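Local structure of putative prolyl-tRNA synthetase (Leishmania major, 5XIL) at residues 44-47 and 48-51; 50-53 and 54-58; 182-185 and 186-190. The protein probably catalyses the ATP-dependent attachment of L-proline to tRNA(Pro), releasing AMP and diphosphate, the piece here joining a class II catalytic core to anticodon-binding and zinc-bearing C-terminal domains. All coordinates share one frame; numbering follows the deposited sequence.

Contact 1: 44-47 and 48-51; sequences YVWK and CVQR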
# COMPACT_ATOMS: atom_id res chain seq x y z
N TYR A 44 11.38 2.31 1.20
CA TYR A 44 10.86 1.94 2.53
C TYR A 44 10.23 3.14 3.17
O TYR A 44 9.20 3.03 3.86
CB TYR A 44 11.95 1.43 3.45
CG TYR A 44 11.41 0.91 4.71
CD1 TYR A 44 10.85 -0.36 4.75
CD2 TYR A 44 11.47 1.66 5.88
CE1 TYR A 44 10.30 -0.85 5.95
CE2 TYR A 44 10.93 1.21 7.08
CZ TYR A 44 10.34 -0.05 7.10
OH TYR A 44 9.83 -0.53 8.25
N VAL A 45 10.83 4.32 2.92
CA VAL A 45 10.23 5.55 3.46
C VAL A 45 8.77 5.78 2.95
O VAL A 45 7.90 6.04 3.72
CB VAL A 45 11.12 6.78 3.21
CG1 VAL A 45 10.48 7.98 3.79
CG2 VAL A 45 12.51 6.55 3.77
N TRP A 46 8.57 5.62 1.65
CA TRP A 46 7.27 5.73 0.98
C TRP A 46 6.35 4.65 1.51
O TRP A 46 5.24 4.94 1.91
CB TRP A 46 7.43 5.71 -0.52
CG TRP A 46 6.13 6.11 -1.20
CD1 TRP A 46 5.37 5.31 -1.95
CD2 TRP A 46 5.41 7.37 -1.09
NE1 TRP A 46 4.22 5.99 -2.37
CE2 TRP A 46 4.22 7.24 -1.82
CE3 TRP A 46 5.63 8.55 -0.41
CZ2 TRP A 46 3.29 8.30 -1.95
CZ3 TRP A 46 4.75 9.59 -0.55
CH2 TRP A 46 3.59 9.47 -1.30
N LYS A 47 6.87 3.44 1.69
CA LYS A 47 6.02 2.36 2.27
C LYS A 47 5.48 2.76 3.65
O LYS A 47 4.32 2.56 3.95
CB LYS A 47 6.83 1.09 2.38
CG LYS A 47 5.98 -0.07 2.64
CD LYS A 47 6.89 -1.26 2.94
CE LYS A 47 6.37 -2.54 2.31
NZ LYS A 47 7.23 -3.68 2.74
N CYS A 48 6.33 3.39 4.45
CA CYS A 48 6.01 3.85 5.80
C CYS A 48 4.96 4.93 5.76
O CYS A 48 4.02 4.95 6.57
CB CYS A 48 7.23 4.38 6.56
SG CYS A 48 8.37 3.07 7.04
N VAL A 49 5.15 5.85 4.80
CA VAL A 49 4.18 6.90 4.60
C VAL A 49 2.82 6.36 4.18
O VAL A 49 1.73 6.79 4.71
CB VAL A 49 4.68 7.95 3.59
CG1 VAL A 49 3.55 8.92 3.21
CG2 VAL A 49 5.90 8.66 4.14
N GLN A 50 2.85 5.41 3.27
CA GLN A 50 1.61 4.78 2.84
C GLN A 50 0.84 4.13 4.02
O GLN A 50 -0.35 4.30 4.15
CB GLN A 50 1.85 3.70 1.80
CG GLN A 50 2.13 4.23 0.45
CD GLN A 50 2.36 3.14 -0.61
OE1 GLN A 50 2.97 2.13 -0.35
NE2 GLN A 50 1.92 3.39 -1.80
N ARG A 51 1.53 3.38 4.85
CA ARG A 51 0.92 2.77 6.00
C ARG A 51 0.31 3.78 6.96
O ARG A 51 -0.85 3.66 7.32
CB ARG A 51 1.90 1.86 6.70
CG ARG A 51 2.16 0.62 5.85
CD ARG A 51 3.31 -0.22 6.43
NE ARG A 51 3.56 -1.39 5.60
CZ ARG A 51 4.71 -2.07 5.63
NH1 ARG A 51 5.66 -1.70 6.44
NH2 ARG A 51 4.89 -3.14 4.87
O HOH W 1 1.80 5.71 -4.16

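Contact 2: 50-53 and 54-58; sequences QRFL and GGKIE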
# COMPACT_ATOMS: atom_id res chain seq x y z
N GLN A 50 2.85 5.41 3.27
CA GLN A 50 1.61 4.78 2.84
C GLN A 50 0.84 4.13 4.02
O GLN A 50 -0.35 4.30 4.15
CB GLN A 50 1.85 3.70 1.80
CG GLN A 50 2.13 4.23 0.45
CD GLN A 50 2.36 3.14 -0.61
OE1 GLN A 50 2.97 2.13 -0.35
NE2 GLN A 50 1.92 3.39 -1.80
N ARG A 51 1.53 3.38 4.85
CA ARG A 51 0.92 2.77 6.00
C ARG A 51 0.31 3.78 6.96
O ARG A 51 -0.85 3.66 7.32
CB ARG A 51 1.90 1.86 6.70
CG ARG A 51 2.16 0.62 5.85
CD ARG A 51 3.31 -0.22 6.43
NE ARG A 51 3.56 -1.39 5.60
CZ ARG A 51 4.71 -2.07 5.63
NH1 ARG A 51 5.66 -1.70 6.44
NH2 ARG A 51 4.89 -3.14 4.87
N PHE A 52 1.08 4.80 7.30
CA PHE A 52 0.81 5.73 8.36
C PHE A 52 -0.29 6.67 7.88
O PHE A 52 -1.26 6.84 8.55
CB PHE A 52 2.09 6.51 8.69
CG PHE A 52 1.96 7.61 9.72
CD1 PHE A 52 1.95 7.32 11.08
CD2 PHE A 52 1.81 8.95 9.33
CE1 PHE A 52 1.87 8.34 12.02
CE2 PHE A 52 1.75 9.97 10.27
CZ PHE A 52 1.74 9.66 11.61
N LEU A 53 -0.06 7.34 6.74
CA LEU A 53 -1.06 8.26 6.17
C LEU A 53 -2.31 7.52 5.67
O LEU A 53 -3.42 7.96 5.90
CB LEU A 53 -0.46 9.07 4.99
CG LEU A 53 -1.39 10.02 4.26
CD1 LEU A 53 -1.94 11.03 5.25
CD2 LEU A 53 -0.60 10.67 3.09
N GLY A 54 -2.13 6.37 5.07
CA GLY A 54 -3.23 5.50 4.68
C GLY A 54 -4.12 5.18 5.84
O GLY A 54 -5.35 5.20 5.70
N GLY A 55 -3.53 4.80 6.95
CA GLY A 55 -4.28 4.51 8.15
C GLY A 55 -5.13 5.64 8.64
O GLY A 55 -6.33 5.48 8.94
N LYS A 56 -4.54 6.82 8.67
CA LYS A 56 -5.18 8.00 9.14
C LYS A 56 -6.34 8.42 8.25
O LYS A 56 -7.40 8.79 8.75
CB LYS A 56 -4.18 9.14 9.26
CG LYS A 56 -3.21 8.99 10.44
CD LYS A 56 -2.27 10.18 10.47
CE LYS A 56 -1.58 10.27 11.82
NZ LYS A 56 -2.48 11.09 12.66
N ILE A 57 -6.15 8.32 6.94
CA ILE A 57 -7.26 8.78 6.10
C ILE A 57 -8.39 7.72 6.09
O ILE A 57 -9.57 8.09 6.03
CB ILE A 57 -6.82 9.21 4.72
CG1 ILE A 57 -6.20 8.05 3.98
CG2 ILE A 57 -5.84 10.36 4.83
CD1 ILE A 57 -6.25 8.27 2.50
N GLU A 58 -8.07 6.43 6.27
CA GLU A 58 -9.10 5.40 6.43
C GLU A 58 -9.89 5.67 7.67
O GLU A 58 -11.14 5.63 7.67
CB GLU A 58 -8.53 3.96 6.37
CG GLU A 58 -9.57 2.88 6.66
CD GLU A 58 -9.06 1.43 6.49
OE1 GLU A 58 -8.27 1.12 5.57
OE2 GLU A 58 -9.50 0.58 7.28

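Contact 3: 182-185 and 186-190; sequences YASV and YEQLL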
# COMPACT_ATOMS: atom_id res chain seq x y z
N TYR A 182 -1.00 15.50 7.06
CA TYR A 182 0.22 15.76 6.32
C TYR A 182 1.32 16.33 7.29
O TYR A 182 2.51 15.98 7.16
CB TYR A 182 -0.11 16.75 5.18
CG TYR A 182 -0.96 16.19 4.04
CD1 TYR A 182 -1.14 14.81 3.87
CD2 TYR A 182 -1.56 17.03 3.12
CE1 TYR A 182 -1.87 14.32 2.82
CE2 TYR A 182 -2.28 16.55 2.11
CZ TYR A 182 -2.44 15.22 1.92
OH TYR A 182 -3.09 14.74 0.79
N ALA A 183 0.93 17.26 8.15
CA ALA A 183 1.82 17.78 9.16
C ALA A 183 2.40 16.61 9.97
O ALA A 183 3.60 16.63 10.31
CB ALA A 183 1.14 18.77 10.10
N SER A 184 1.54 15.69 10.34
CA SER A 184 1.95 14.53 11.13
C SER A 184 2.91 13.62 10.39
O SER A 184 3.84 13.10 10.98
CB SER A 184 0.79 13.72 11.62
OG SER A 184 -0.07 14.55 12.33
N VAL A 185 2.68 13.41 9.12
CA VAL A 185 3.71 12.77 8.26
C VAL A 185 5.10 13.35 8.45
O VAL A 185 6.04 12.62 8.81
CB VAL A 185 3.32 12.69 6.77
CG1 VAL A 185 4.47 12.16 5.92
CG2 VAL A 185 2.11 11.81 6.60
N TYR A 186 5.23 14.65 8.23
CA TYR A 186 6.51 15.29 8.31
C TYR A 186 7.07 15.23 9.74
O TYR A 186 8.20 14.79 9.94
CB TYR A 186 6.39 16.77 7.91
CG TYR A 186 6.45 16.91 6.40
CD1 TYR A 186 7.67 16.78 5.75
CD2 TYR A 186 5.33 17.14 5.62
CE1 TYR A 186 7.79 16.90 4.39
CE2 TYR A 186 5.42 17.26 4.23
CZ TYR A 186 6.67 17.21 3.62
OH TYR A 186 6.88 17.24 2.25
N GLU A 187 6.23 15.56 10.69
CA GLU A 187 6.70 15.68 12.08
C GLU A 187 6.98 14.32 12.78
O GLU A 187 8.08 14.11 13.38
CB GLU A 187 5.73 16.52 12.92
CG GLU A 187 5.64 17.98 12.58
CD GLU A 187 4.47 18.71 13.23
OE1 GLU A 187 3.51 18.08 13.62
OE2 GLU A 187 4.45 19.97 13.27
N GLN A 188 6.00 13.43 12.68
CA GLN A 188 5.98 12.19 13.44
C GLN A 188 6.73 11.11 12.73
O GLN A 188 7.39 10.32 13.39
CB GLN A 188 4.57 11.75 13.76
CG GLN A 188 3.89 12.77 14.61
CD GLN A 188 2.49 12.38 14.93
OE1 GLN A 188 2.10 11.19 14.90
NE2 GLN A 188 1.69 13.38 15.21
N LEU A 189 6.69 11.07 11.39
CA LEU A 189 7.49 10.07 10.67
C LEU A 189 8.84 10.56 10.31
O LEU A 189 9.82 9.84 10.43
CB LEU A 189 6.82 9.51 9.43
CG LEU A 189 5.77 8.46 9.57
CD1 LEU A 189 5.45 8.06 8.11
CD2 LEU A 189 6.29 7.22 10.26
N LEU A 190 8.94 11.80 9.78
CA LEU A 190 10.16 12.18 9.15
C LEU A 190 11.04 13.14 9.98
O LEU A 190 12.06 13.55 9.51
CB LEU A 190 9.82 12.82 7.78
CG LEU A 190 8.93 12.03 6.84
CD1 LEU A 190 8.72 12.81 5.53
CD2 LEU A 190 9.43 10.62 6.61
O HOH W 2 2.13 16.05 14.40

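Contact 1: 44-47 and 48-51
The amide N of Q50 gives its hydrogen to W46 O at 2.8 Å, the shortest of four i to i+4 bonds that make 44-51 continuous alpha helix. This is part of helix 40-60, which with strand 63-64 after it and a second subunit against it is consistent with motif 1 of class II synthetases. The Q50 side chain crosses the indole at about a right angle, and its CG lies 3.9 Å above the ring plane as a CH-pi contact with the pyrrole part. One water reaches the edge of the indole in its plane, taking the hydrogen of W46 NE1 at 3.0 Å and, weakly, one from Q50 NE2. On another flank, C48 SG sits 3.8 Å from the centroid of the Y44 ring, an oblique sulfur-aromatic contact suited to a small, polarisable side chain. With CG anti to its backbone N (chi1 -167°) and a bend further out, the K47 chain slants across R51 and lays CD over one face of the guanidinium. Both cations converge on E58 of the second subunit, whose OE1 forms salt bridges with both, which probably offsets the closeness of K47 NZ and R51 NH2, 3.2 Å apart.

Contact 2: 50-53 and 54-58
Residues 50-53 and 54-58 form two successive turns of one alpha helix, joined by i to i+4 bonds from the amides of G54, G55, K56 and I57 to the carbonyls of Q50, R51, F52 and L53. These residues lie near the C-terminal end of helix 40-60, the long helix that fits motif 1 of the class II synthetase fold. Its bonds are uneven. G54 N meets Q50 O at 2.9 Å from 41° above the carbonyl plane, with a bent N-H...O angle of 134°, whereas I57 N reaches L53 O, also at 2.9 Å, nearly along the C=O axis. Glycine suits position 54 because Q50 O lies over the place a beta carbon would take, 3.2 Å from G54 CA.

Of the side chains, L53 is received by C181, Y182 and W136, a buried setting suited to a branched aliphatic chain. Its touch with I57 is provisional, since I57 has two conformers. E58 gives the reciprocal half of the pairing made by the other subunit. F52 and K56 lie side by side and point the same way; F52 leans toward the lysine with CG anti to its backbone N (chi1 176°), and also packs on Q188 and L189 of helix 168-189. The apolar part of a long cationic chain here shields an aromatic surface: K56 CD lies over one face of the phenyl ring, and CE, above the plane but just past the rim, comes to 3.4 Å from F52 CZ and 3.7 Å from F52 CE2.

Contact 3: 182-185 and 186-190
V185 meets the following turn chiefly through its carbonyl oxygen, which accepts two amides: L189 N at 3.1 Å and L190 N at 3.2 Å. The two donors use the oxygen differently. L190 N lies in the carbonyl plane, while L189 N comes from 41° above it. The side chain of V185 adds a looser apolar touch, CG1 to L190 CD1, and packs on F52 of helix 40-60, where a compact beta-branched residue fits between two helices.

Y186 donates its amide hydrogen to Y182 O, and its ring turns an edge to the same oxygen, with Y186 CD2 3.4 Å from Y182 O near the ring plane. The ring then runs into the hydrophobic surface of helix 267-276, against V268 and V271, and the buried hydroxyl is satisfied by G227 O. Tyrosine can thus line a core and still end in a hydrogen bond.

The bond from L190 N back over five residues to V185 O marks a wider pi-type turn near the C-terminal end of helix 168-189 in the class II catalytic core.

S184 serves the more polar flank. With chi1 -56°, OG stands beside the backbone N and is hydrogen-bonded to E180 O, one turn back. A water joins this hydroxyl to the next turn: it donates to E187 OE1 at 2.6 Å and weakly to S184 OG, and accepts from Q188 NE2 at 2.8 Å. Extended glutamate and glutamine chains are long enough to bring their polar ends to that water. The other carboxylate oxygen, E187 OE2, makes a salt bridge with R196 NH1.

From the N terminus, contact 1 and contact 2 follow each other along helix 40-60 and share Q50 and R51, so the second begins where the first ends. Contact 3 comes much later, near the end of helix 168-189. Each closes only successive helical turns, with no intervening loop, and none encloses another. The tie between them is lateral: L189 CD1 of contact 3 packs against C48 O and V49 CA of contact 1 and F52 CB of contact 2, while F52 CE2 approaches S184 O. Helix 168-189 thus covers one side of helix 40-60, and contacts 1 and 2 also reach the second subunit, linking the catalytic core to the dimer interface.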